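Local atomic coordinates of calmodulin, putative (Toxoplasma gondii, PDB entry 6TJ6), a protein that probably binds calcium ions through EF-hand helix-loop-helix motifs. Residues A31-V37 / F56-M60. Numbering follows the deposited sequence.
Sequences AIRSCGV and FEAWM
Ile32 lays its CD1 methyl over one face of the Trp59 indole, a CH-pi contact 4.0 Å from CD1 to the centroid of the six-membered ring and 16° off the ring normal. The pair belongs to the hydrophobic core of the paired EF-hand lobe, where helix 26-34, the exiting helix of the first hand, packs on helix 53-64. The CG1 branch of Ile32 serves both aromatics: CG1 meets the edge of the Phe56 ring, near its plane, 3.9 Å from Phe56 CE1, and CD1 at its end lies over Trp59; CG2, anti to the backbone N, adds a contact 3.7 Å from Trp59 CZ3. Ala31 CB approaches the Phe56 ring beside Ile32, 3.9 Å from Phe56 CZ and as close to CE1. Leu47 touches both Ile32 and Trp59, and Val8 of helix 7-15 packs against Phe56. Between the two aromatics runs Met60, its chain folded at both chi2 and chi3 (-68° and -63°). Its CG sits above one face of the Phe56 ring, toward the rim, and SD lies 4.1 Å from Ile32 CG1. Beyond the sulfur, the terminal methyl turns to Cys35 and Val37: Met60 CE rests 4.2 Å from Val37 CG2 and 3.6 Å from Cys35 CB.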
loop_
_atom_site.group_PDB
_atom_site.type_symbol
_atom_site.label_atom_id
_atom_site.label_comp_id
_atom_site.label_asym_id
_atom_site.label_seq_id
_atom_site.Cartn_x
_atom_site.Cartn_y
_atom_site.Cartn_z
ATOM N N ALA A 31 6.892 -3.858 -12.254
ATOM C CA ALA A 31 5.703 -3.019 -12.150
ATOM C C ALA A 31 4.917 -3.050 -13.450
ATOM O O ALA A 31 3.720 -3.369 -13.460
ATOM C CB ALA A 31 6.095 -1.585 -11.787
ATOM N N ILE A 32 5.601 -2.806 -14.571
ATOM C CA ILE A 32 4.923 -2.813 -15.861
ATOM C C ILE A 32 4.251 -4.160 -16.085
ATOM O O ILE A 32 3.038 -4.237 -16.334
ATOM C CB ILE A 32 5.911 -2.467 -16.988
ATOM C CG1 ILE A 32 6.454 -1.052 -16.785
ATOM C CG2 ILE A 32 5.241 -2.592 -18.344
ATOM C CD1 ILE A 32 7.588 -0.678 -17.721
ATOM N N ARG A 33 5.012 -5.247 -15.927
ATOM C CA ARG A 33 4.439 -6.562 -16.177
ATOM C C ARG A 33 3.317 -6.873 -15.202
ATOM O O ARG A 33 2.395 -7.626 -15.541
ATOM C CB ARG A 33 5.526 -7.639 -16.106
ATOM C CG ARG A 33 6.567 -7.530 -17.207
ATOM C CD ARG A 33 7.337 -8.832 -17.390
ATOM N NE ARG A 33 8.209 -8.783 -18.562
ATOM C CZ ARG A 33 9.527 -8.951 -18.527
ATOM N NH1 ARG A 33 10.140 -9.198 -17.376
ATOM N NH2 ARG A 33 10.231 -8.879 -19.648
ATOM N N SER A 34 3.349 -6.281 -14.004
ATOM C CA SER A 34 2.293 -6.562 -13.041
ATOM C C SER A 34 0.940 -6.046 -13.509
ATOM O O SER A 34 -0.092 -6.535 -13.035
ATOM C CB SER A 34 2.639 -5.964 -11.675
ATOM O OG SER A 34 2.423 -4.564 -11.652
ATOM N N CYS A 35 0.918 -5.088 -14.433
ATOM C CA CYS A 35 -0.335 -4.592 -14.984
ATOM C C CYS A 35 -0.751 -5.333 -16.248
ATOM O O CYS A 35 -1.684 -4.897 -16.931
ATOM C CB CYS A 35 -0.229 -3.091 -15.258
ATOM S SG CYS A 35 0.132 -2.109 -13.779
ATOM N N GLY A 36 -0.080 -6.437 -16.573
ATOM C CA GLY A 36 -0.408 -7.226 -17.740
ATOM C C GLY A 36 0.222 -6.768 -19.035
ATOM O O GLY A 36 -0.232 -7.187 -20.105
ATOM N N VAL A 37 1.250 -5.926 -18.981
ATOM C CA VAL A 37 1.918 -5.423 -20.175
ATOM C C VAL A 37 3.251 -6.138 -20.338
ATOM O O VAL A 37 4.067 -6.175 -19.409
ATOM C CB VAL A 37 2.116 -3.899 -20.103
ATOM C CG1 VAL A 37 2.926 -3.418 -21.297
ATOM C CG2 VAL A 37 0.767 -3.194 -20.053
ATOM N N PHE A 56 6.038 7.214 -14.595
ATOM C CA PHE A 56 5.427 5.893 -14.721
ATOM C C PHE A 56 3.993 5.993 -15.225
ATOM O O PHE A 56 3.577 5.209 -16.088
ATOM C CB PHE A 56 5.477 5.165 -13.377
ATOM C CG PHE A 56 4.937 3.761 -13.420
ATOM C CD1 PHE A 56 5.655 2.746 -14.042
ATOM C CD2 PHE A 56 3.727 3.449 -12.814
ATOM C CE1 PHE A 56 5.173 1.449 -14.078
ATOM C CE2 PHE A 56 3.237 2.153 -12.843
ATOM C CZ PHE A 56 3.963 1.148 -13.478
ATOM N N GLU A 57 3.226 6.954 -14.704
ATOM C CA GLU A 57 1.848 7.105 -15.151
ATOM C C GLU A 57 1.796 7.518 -16.616
ATOM O O GLU A 57 0.953 7.025 -17.370
ATOM C CB GLU A 57 1.097 8.101 -14.252
ATOM C CG GLU A 57 1.140 9.571 -14.661
ATOM C CD GLU A 57 0.081 9.924 -15.696
ATOM O OE1 GLU A 57 -0.970 9.251 -15.731
ATOM O OE2 GLU A 57 0.308 10.864 -16.484
ATOM N N ALA A 58 2.726 8.376 -17.055
ATOM C CA ALA A 58 2.753 8.764 -18.462
ATOM C C ALA A 58 3.141 7.589 -19.355
ATOM O O ALA A 58 2.501 7.349 -20.389
ATOM C CB ALA A 58 3.710 9.937 -18.664
ATOM N N TRP A 59 4.180 6.844 -18.970
ATOM C CA TRP A 59 4.593 5.684 -19.753
ATOM C C TRP A 59 3.449 4.689 -19.894
ATOM O O TRP A 59 3.142 4.228 -21.001
ATOM C CB TRP A 59 5.808 5.011 -19.106
ATOM C CG TRP A 59 6.515 4.048 -20.017
ATOM C CD1 TRP A 59 7.639 4.292 -20.749
ATOM C CD2 TRP A 59 6.143 2.688 -20.295
ATOM N NE1 TRP A 59 7.994 3.170 -21.464
ATOM C CE2 TRP A 59 7.092 2.173 -21.203
ATOM C CE3 TRP A 59 5.104 1.858 -19.865
ATOM C CZ2 TRP A 59 7.029 0.865 -21.688
ATOM C CZ3 TRP A 59 5.042 0.560 -20.348
ATOM C CH2 TRP A 59 5.999 0.077 -21.250
ATOM N N MET A 60 2.793 4.358 -18.776
ATOM C CA MET A 60 1.727 3.361 -18.812
ATOM C C MET A 60 0.504 3.875 -19.560
ATOM O O MET A 60 -0.159 3.104 -20.263
ATOM C CB MET A 60 1.352 2.942 -17.388
ATOM C CG MET A 60 2.441 2.163 -16.660
ATOM S SD MET A 60 2.730 0.524 -17.357
ATOM C CE MET A 60 1.143 -0.255 -17.068
#